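Local coordinates for protein metallo-beta-lactamase (Simiduia agarivorans, PDB 6MFI) that probably hydrolyses beta-lactam antibiotics as a two-zinc metallo-beta-lactamase of subclass B3, at residues 49-52 and 56-59; 66-71 and 75-80; 236-241 and 281-286. All blocks are in the same frame, centred on the assembly; numbering follows the deposited sequence.

Contact 1 (49-52 and 56-59); sequences PFRV and TYYV
F50 and Y58 form a hydrogen-bonded antiparallel pair and R51 faces Y57 in a non-hydrogen-bonded one, the strand axes running at 135°, well short of strictly antiparallel. The motif is a beta hairpin, strands 50-53 and 56-58, at one border of the seven-stranded sheet of the metallo-beta-lactamase fold. Y58 N donates to F50 O over 2.8 Å, F50 N returns a bond to Y58 O, and near the turn V52 N bonds to T56 O.

On the face shared by F50 and Y58, the phenyl ring takes CB of Y58 over one face, displaced toward the rim and 3.7 Å from its centroid, a CH-pi contact. The tyrosine ring lies nearly parallel (14°) but slid aside, with centroids 5.0 Å apart, so overlap is slight. Both rings also meet W33, and the phenol OH of Y58 bonds to T61 O. V52 CG2 packs against CB of Y58 at 4.1 Å.

R51 and Y57 occupy the other face. CB of R51 lies against CD2 and CE2 of the tyrosine, and the bend at chi3 (-64°) carries the guanidinium back to the phenol, its plane nearly perpendicular to the ring; the poorly angled approach of NH2 to OH is doubtful evidence of a bond.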
# COMPACT_ATOMS: atom_id res chain seq x y z
N PRO A 49 -7.85 -14.44 -2.17
CA PRO A 49 -6.65 -13.96 -2.85
C PRO A 49 -6.66 -14.31 -4.32
O PRO A 49 -7.24 -15.31 -4.75
CB PRO A 49 -5.53 -14.71 -2.11
CG PRO A 49 -6.15 -16.02 -1.76
CD PRO A 49 -7.63 -15.75 -1.52
N PHE A 50 -6.00 -13.47 -5.11
CA PHE A 50 -5.92 -13.71 -6.54
C PHE A 50 -4.57 -13.23 -7.06
O PHE A 50 -3.88 -12.44 -6.43
CB PHE A 50 -7.06 -13.01 -7.30
CG PHE A 50 -7.10 -11.52 -7.14
CD1 PHE A 50 -6.44 -10.70 -8.05
CD2 PHE A 50 -7.80 -10.94 -6.10
CE1 PHE A 50 -6.47 -9.32 -7.90
CE2 PHE A 50 -7.83 -9.56 -5.95
CZ PHE A 50 -7.17 -8.76 -6.86
N ARG A 51 -4.21 -13.75 -8.24
CA ARG A 51 -2.95 -13.39 -8.87
C ARG A 51 -3.10 -12.10 -9.67
O ARG A 51 -4.01 -11.98 -10.49
CB ARG A 51 -2.49 -14.53 -9.79
CG ARG A 51 -1.53 -14.09 -10.89
CD ARG A 51 -1.19 -15.26 -11.80
NE ARG A 51 -0.47 -16.31 -11.09
CZ ARG A 51 0.80 -16.63 -11.31
NH1 ARG A 51 1.50 -15.98 -12.23
NH2 ARG A 51 1.38 -17.60 -10.61
N VAL A 52 -2.22 -11.14 -9.41
CA VAL A 52 -2.22 -9.90 -10.17
C VAL A 52 -1.50 -10.09 -11.50
O VAL A 52 -2.09 -9.95 -12.58
CB VAL A 52 -1.59 -8.76 -9.35
CG1 VAL A 52 -1.52 -7.49 -10.18
CG2 VAL A 52 -2.38 -8.53 -8.07
N THR A 56 3.34 -11.72 -8.56
CA THR A 56 2.66 -10.77 -7.69
C THR A 56 1.22 -11.21 -7.45
O THR A 56 0.51 -11.55 -8.41
CB THR A 56 2.70 -9.37 -8.29
OG1 THR A 56 4.05 -8.92 -8.37
CG2 THR A 56 1.90 -8.39 -7.44
N TYR A 57 0.80 -11.21 -6.19
CA TYR A 57 -0.54 -11.64 -5.81
C TYR A 57 -1.18 -10.61 -4.89
O TYR A 57 -0.49 -9.85 -4.21
CB TYR A 57 -0.52 -13.00 -5.10
CG TYR A 57 0.08 -14.13 -5.90
CD1 TYR A 57 1.46 -14.33 -5.93
CD2 TYR A 57 -0.72 -15.00 -6.62
CE1 TYR A 57 2.01 -15.36 -6.67
CE2 TYR A 57 -0.18 -16.04 -7.36
CZ TYR A 57 1.19 -16.21 -7.38
OH TYR A 57 1.74 -17.24 -8.11
N TYR A 58 -2.51 -10.60 -4.89
CA TYR A 58 -3.29 -9.82 -3.95
C TYR A 58 -3.73 -10.74 -2.81
O TYR A 58 -4.41 -11.74 -3.05
CB TYR A 58 -4.51 -9.19 -4.64
CG TYR A 58 -5.37 -8.32 -3.74
CD1 TYR A 58 -6.36 -8.87 -2.93
CD2 TYR A 58 -5.19 -6.95 -3.70
CE1 TYR A 58 -7.14 -8.08 -2.12
CE2 TYR A 58 -5.97 -6.14 -2.89
CZ TYR A 58 -6.94 -6.72 -2.10
OH TYR A 58 -7.72 -5.92 -1.29
N VAL A 59 -3.32 -10.41 -1.59
CA VAL A 59 -3.62 -11.23 -0.43
C VAL A 59 -4.35 -10.43 0.65
O VAL A 59 -4.41 -10.85 1.80
CB VAL A 59 -2.35 -11.89 0.14
CG1 VAL A 59 -1.79 -12.89 -0.86
CG2 VAL A 59 -1.31 -10.83 0.48

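Contact 2 (66-71 and 75-80)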
# COMPACT_ATOMS: atom_id res chain seq x y z
N ALA A 66 -3.22 -5.96 0.34
CA ALA A 66 -1.93 -6.49 0.77
C ALA A 66 -1.32 -7.20 -0.43
O ALA A 66 -1.96 -8.05 -1.04
CB ALA A 66 -2.08 -7.45 1.95
N ILE A 67 -0.08 -6.83 -0.77
CA ILE A 67 0.56 -7.28 -1.99
C ILE A 67 1.66 -8.27 -1.64
O ILE A 67 2.59 -7.93 -0.89
CB ILE A 67 1.12 -6.10 -2.80
CG1 ILE A 67 0.03 -5.05 -3.02
CG2 ILE A 67 1.68 -6.58 -4.13
CD1 ILE A 67 -1.21 -5.59 -3.70
N LEU A 68 1.56 -9.48 -2.18
CA LEU A 68 2.55 -10.53 -1.99
C LEU A 68 3.34 -10.71 -3.27
O LEU A 68 2.76 -10.93 -4.34
CB LEU A 68 1.89 -11.85 -1.58
CG LEU A 68 2.82 -13.04 -1.32
CD1 LEU A 68 3.57 -12.87 -0.00
CD2 LEU A 68 2.04 -14.34 -1.34
N ILE A 69 4.67 -10.63 -3.17
CA ILE A 69 5.57 -10.79 -4.30
C ILE A 69 6.52 -11.93 -3.98
O ILE A 69 7.32 -11.82 -3.04
CB ILE A 69 6.33 -9.49 -4.61
CG1 ILE A 69 5.35 -8.36 -4.89
CG2 ILE A 69 7.27 -9.70 -5.79
CD1 ILE A 69 5.86 -7.00 -4.49
N THR A 70 6.44 -13.01 -4.75
CA THR A 70 7.17 -14.23 -4.47
C THR A 70 8.45 -14.31 -5.29
O THR A 70 8.49 -13.88 -6.45
CB THR A 70 6.30 -15.46 -4.75
OG1 THR A 70 6.01 -15.51 -6.16
CG2 THR A 70 5.01 -15.38 -3.97
N GLY A 71 9.51 -14.86 -4.68
CA GLY A 71 10.78 -15.04 -5.35
C GLY A 71 11.41 -16.36 -4.97
O GLY A 71 10.85 -17.14 -4.19
N HIS A 75 9.77 -14.24 -0.05
CA HIS A 75 8.76 -13.34 -0.57
C HIS A 75 8.82 -12.00 0.15
O HIS A 75 9.33 -11.89 1.26
CB HIS A 75 7.35 -13.94 -0.44
CG HIS A 75 7.27 -15.39 -0.79
ND1 HIS A 75 8.05 -15.96 -1.77
CD2 HIS A 75 6.51 -16.39 -0.29
CE1 HIS A 75 7.77 -17.25 -1.86
NE2 HIS A 75 6.83 -17.53 -0.97
N VAL A 76 8.27 -10.98 -0.51
CA VAL A 76 8.09 -9.66 0.06
C VAL A 76 6.59 -9.40 0.19
O VAL A 76 5.83 -9.70 -0.74
CB VAL A 76 8.76 -8.56 -0.79
CG1 VAL A 76 8.56 -7.19 -0.16
CG2 VAL A 76 10.25 -8.86 -0.96
N LEU A 77 6.18 -8.87 1.33
CA LEU A 77 4.78 -8.60 1.61
C LEU A 77 4.63 -7.14 1.99
O LEU A 77 5.26 -6.68 2.95
CB LEU A 77 4.25 -9.51 2.72
CG LEU A 77 2.80 -9.27 3.17
CD1 LEU A 77 1.84 -9.57 2.03
CD2 LEU A 77 2.48 -10.12 4.39
N ILE A 78 3.79 -6.41 1.25
CA ILE A 78 3.54 -5.00 1.51
C ILE A 78 2.20 -4.87 2.22
O ILE A 78 1.20 -5.44 1.78
CB ILE A 78 3.55 -4.18 0.21
CG1 ILE A 78 4.71 -4.62 -0.69
CG2 ILE A 78 3.65 -2.69 0.52
CD1 ILE A 78 4.59 -4.14 -2.12
N ASP A 79 2.20 -4.12 3.32
CA ASP A 79 1.00 -3.82 4.12
C ASP A 79 0.46 -5.06 4.82
O ASP A 79 0.68 -6.19 4.38
CB ASP A 79 -0.08 -3.18 3.25
CG ASP A 79 0.18 -1.71 2.98
OD1 ASP A 79 1.06 -1.13 3.65
OD2 ASP A 79 -0.50 -1.13 2.11
N SER A 80 -0.26 -4.83 5.92
CA SER A 80 -0.81 -5.90 6.74
C SER A 80 -2.31 -5.79 6.98
O SER A 80 -2.91 -6.76 7.45
CB SER A 80 -0.11 -5.94 8.10
OG SER A 80 -0.45 -4.79 8.87
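I67 pairs with I78 and I69 with V76 through four backbone hydrogen bonds, the frame of this hairpin, whose strand axes run at 170° and approach to 4.7 Å. I69 N to V76 O, V76 N to I69 O and I78 N to I67 O are the shorter three. The fourth, I67 N to I78 O at 3.2 Å, is the longest of the set. C-H contacts supplement them: the CA of L77 faces I67 O and that of A66 faces I78 O.

Apolar contacts fall on both faces. On the face of I67, I69, V76 and I78, CD1 of I78 meets CD1 of I69 at 3.9 Å and touches CB of I67; W197 of strand 193-199 packs against all three isoleucines, which places this face between the two sheets. On the other face, CD1 of L68 meets CD1 of L77 at 4.2 Å.

The aromatic contact is at the turn. With its CG beside the backbone N (chi1 -42°), H75 lies alongside T70, and CG2 of T70 sits over the centre of the imidazole, 3.8 Å from the centroid and 9° off its normal, a CH-pi contact. The same ring accepts a weak hydrogen bond from G71 N at ND1 (3.4 Å).

At the far end D79 turns out of the strand, its carboxylate held by Y210 OH through OD2 and by S109 N through OD1; the side chain of D79 comes within about 4 Å of that of zinc ligand H115. A beta hairpin thus leads from the inter-sheet core of the alpha-beta/beta-alpha metallo-beta-lactamase fold to the neighbourhood of its zinc site, consistent with a second-shell place for D79.

Contact 3 (236-241 and 281-286)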
# COMPACT_ATOMS: atom_id res chain seq x y z
N LEU A 236 6.13 17.26 -4.38
CA LEU A 236 7.32 16.63 -4.95
C LEU A 236 7.09 15.14 -5.19
O LEU A 236 7.55 14.60 -6.20
CB LEU A 236 8.51 16.84 -4.02
CG LEU A 236 9.89 16.96 -4.68
CD1 LEU A 236 9.90 18.12 -5.66
CD2 LEU A 236 10.98 17.13 -3.63
N GLY A 237 6.39 14.47 -4.28
CA GLY A 237 6.11 13.05 -4.47
C GLY A 237 5.04 12.82 -5.52
O GLY A 237 5.09 11.83 -6.26
N LEU A 238 4.05 13.71 -5.59
CA LEU A 238 3.01 13.59 -6.60
C LEU A 238 3.58 13.75 -8.01
O LEU A 238 3.27 12.97 -8.91
CB LEU A 238 1.91 14.62 -6.35
CG LEU A 238 0.81 14.18 -5.38
CD1 LEU A 238 -0.16 15.33 -5.11
CD2 LEU A 238 0.07 12.99 -5.95
N ALA A 239 4.42 14.77 -8.20
CA ALA A 239 5.07 14.94 -9.50
C ALA A 239 6.02 13.79 -9.81
O ALA A 239 6.26 13.48 -10.98
CB ALA A 239 5.82 16.27 -9.54
N THR A 240 6.55 13.14 -8.78
CA THR A 240 7.41 11.98 -8.99
C THR A 240 6.59 10.74 -9.37
O THR A 240 6.98 9.99 -10.26
CB THR A 240 8.25 11.70 -7.75
OG1 THR A 240 8.92 12.90 -7.34
CG2 THR A 240 9.28 10.62 -8.03
N LEU A 241 5.46 10.53 -8.70
CA LEU A 241 4.63 9.36 -8.98
C LEU A 241 4.05 9.42 -10.39
O LEU A 241 3.95 8.38 -11.06
CB LEU A 241 3.51 9.25 -7.95
CG LEU A 241 2.42 8.21 -8.26
CD1 LEU A 241 2.97 6.80 -8.12
CD2 LEU A 241 1.20 8.41 -7.38
N GLY A 281 -5.34 13.02 -10.49
CA GLY A 281 -6.56 13.03 -9.71
C GLY A 281 -6.33 13.43 -8.27
O GLY A 281 -7.17 14.10 -7.65
N ILE A 282 -5.19 13.03 -7.71
CA ILE A 282 -4.84 13.44 -6.35
C ILE A 282 -4.55 14.94 -6.31
O ILE A 282 -4.97 15.64 -5.38
CB ILE A 282 -3.65 12.62 -5.82
CG1 ILE A 282 -4.00 11.13 -5.79
CG2 ILE A 282 -3.24 13.11 -4.45
CD1 ILE A 282 -5.07 10.78 -4.78
N SER A 283 -3.84 15.45 -7.31
CA SER A 283 -3.58 16.89 -7.38
C SER A 283 -4.87 17.68 -7.54
O SER A 283 -4.97 18.81 -7.05
CB SER A 283 -2.62 17.19 -8.53
OG SER A 283 -1.37 16.56 -8.33
N ALA A 284 -5.86 17.10 -8.24
CA ALA A 284 -7.16 17.76 -8.32
C ALA A 284 -7.85 17.77 -6.97
O ALA A 284 -8.39 18.80 -6.56
CB ALA A 284 -8.03 17.06 -9.37
N ARG A 285 -7.85 16.64 -6.26
CA ARG A 285 -8.43 16.60 -4.93
C ARG A 285 -7.68 17.51 -3.97
O ARG A 285 -8.29 18.14 -3.09
CB ARG A 285 -8.45 15.16 -4.40
CG ARG A 285 -9.42 14.24 -5.11
CD ARG A 285 -9.36 12.84 -4.53
NE ARG A 285 -9.60 12.82 -3.09
CZ ARG A 285 -9.38 11.77 -2.31
NH1 ARG A 285 -8.90 10.65 -2.82
NH2 ARG A 285 -9.63 11.85 -1.01
N LEU A 286 -6.36 17.60 -4.11
CA LEU A 286 -5.58 18.48 -3.25
C LEU A 286 -5.89 19.94 -3.52
O LEU A 286 -5.97 20.75 -2.59
CB LEU A 286 -4.08 18.19 -3.44
CG LEU A 286 -3.09 19.17 -2.80
CD1 LEU A 286 -3.29 19.24 -1.29
CD2 LEU A 286 -1.66 18.77 -3.14
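L238 meets I282 and S283 through a side chain whose chi1 (-87°) is displaced from the usual -60° position and whose CD1 is carried on by an extended chi2 (175°), which sends its two methyls across to the helix of 281-286. I282 answers with CG2, placed anti to its backbone nitrogen, while the rest of its side chain, CG1 and CD1, leads away from the contact. The two side chains cross at about a right angle. CD2 of L238 lies 3.6 Å from CG2 of I282 and 3.7 Å from its CB, so this methyl rests against the branch point of the isoleucine; CD1 is 3.9 Å from the same CG2.

CD1 also reaches S283 OG at 3.7 Å, a van der Waals contact with an oxygen whose polar need is met within its own helix, by A279 O. One turn further on from I282, L286 adds a further apolar contact: its CD2 approaches CD1 of L238 at 4.2 Å.

The motif is an antiparallel packing of two helices, 228-242 and 274-291, whose axes over these segments run at 153° and come no nearer than 10.7 Å. That separation is bridged by side chains, L238 being the residue that touches all three partners, and the interface here is small, 153 Å². L214, from a loop, packs on both L238 and I282, while Y234 of helix 228-242 touches I282 and L286. The side chain of I282 is about 8 Å from that of H188, a ligand of one zinc ion, and about 11 Å from a bound zinc ion.

In the fold
Contacts 1 and 2 are successive hairpins of one sheet, with centres about 9 Å apart: strands 56-58 and 67-71 are neighbours, joined by probable hydrogen bonds from Y57 N to L68 O and from V59 N to A66 O. Contact 1 holds the sheet's border strand and includes an exposed arginine, whereas contact 2 lies further in and has no exposed residue among those touching. Both rest on backbone hydrogen bonds, with aromatic contacts added. Contact 3, also largely buried, lies on the opposite side of the chain's centre, about 25 Å from contact 2 between centres, and joins two helices by aliphatic packing instead.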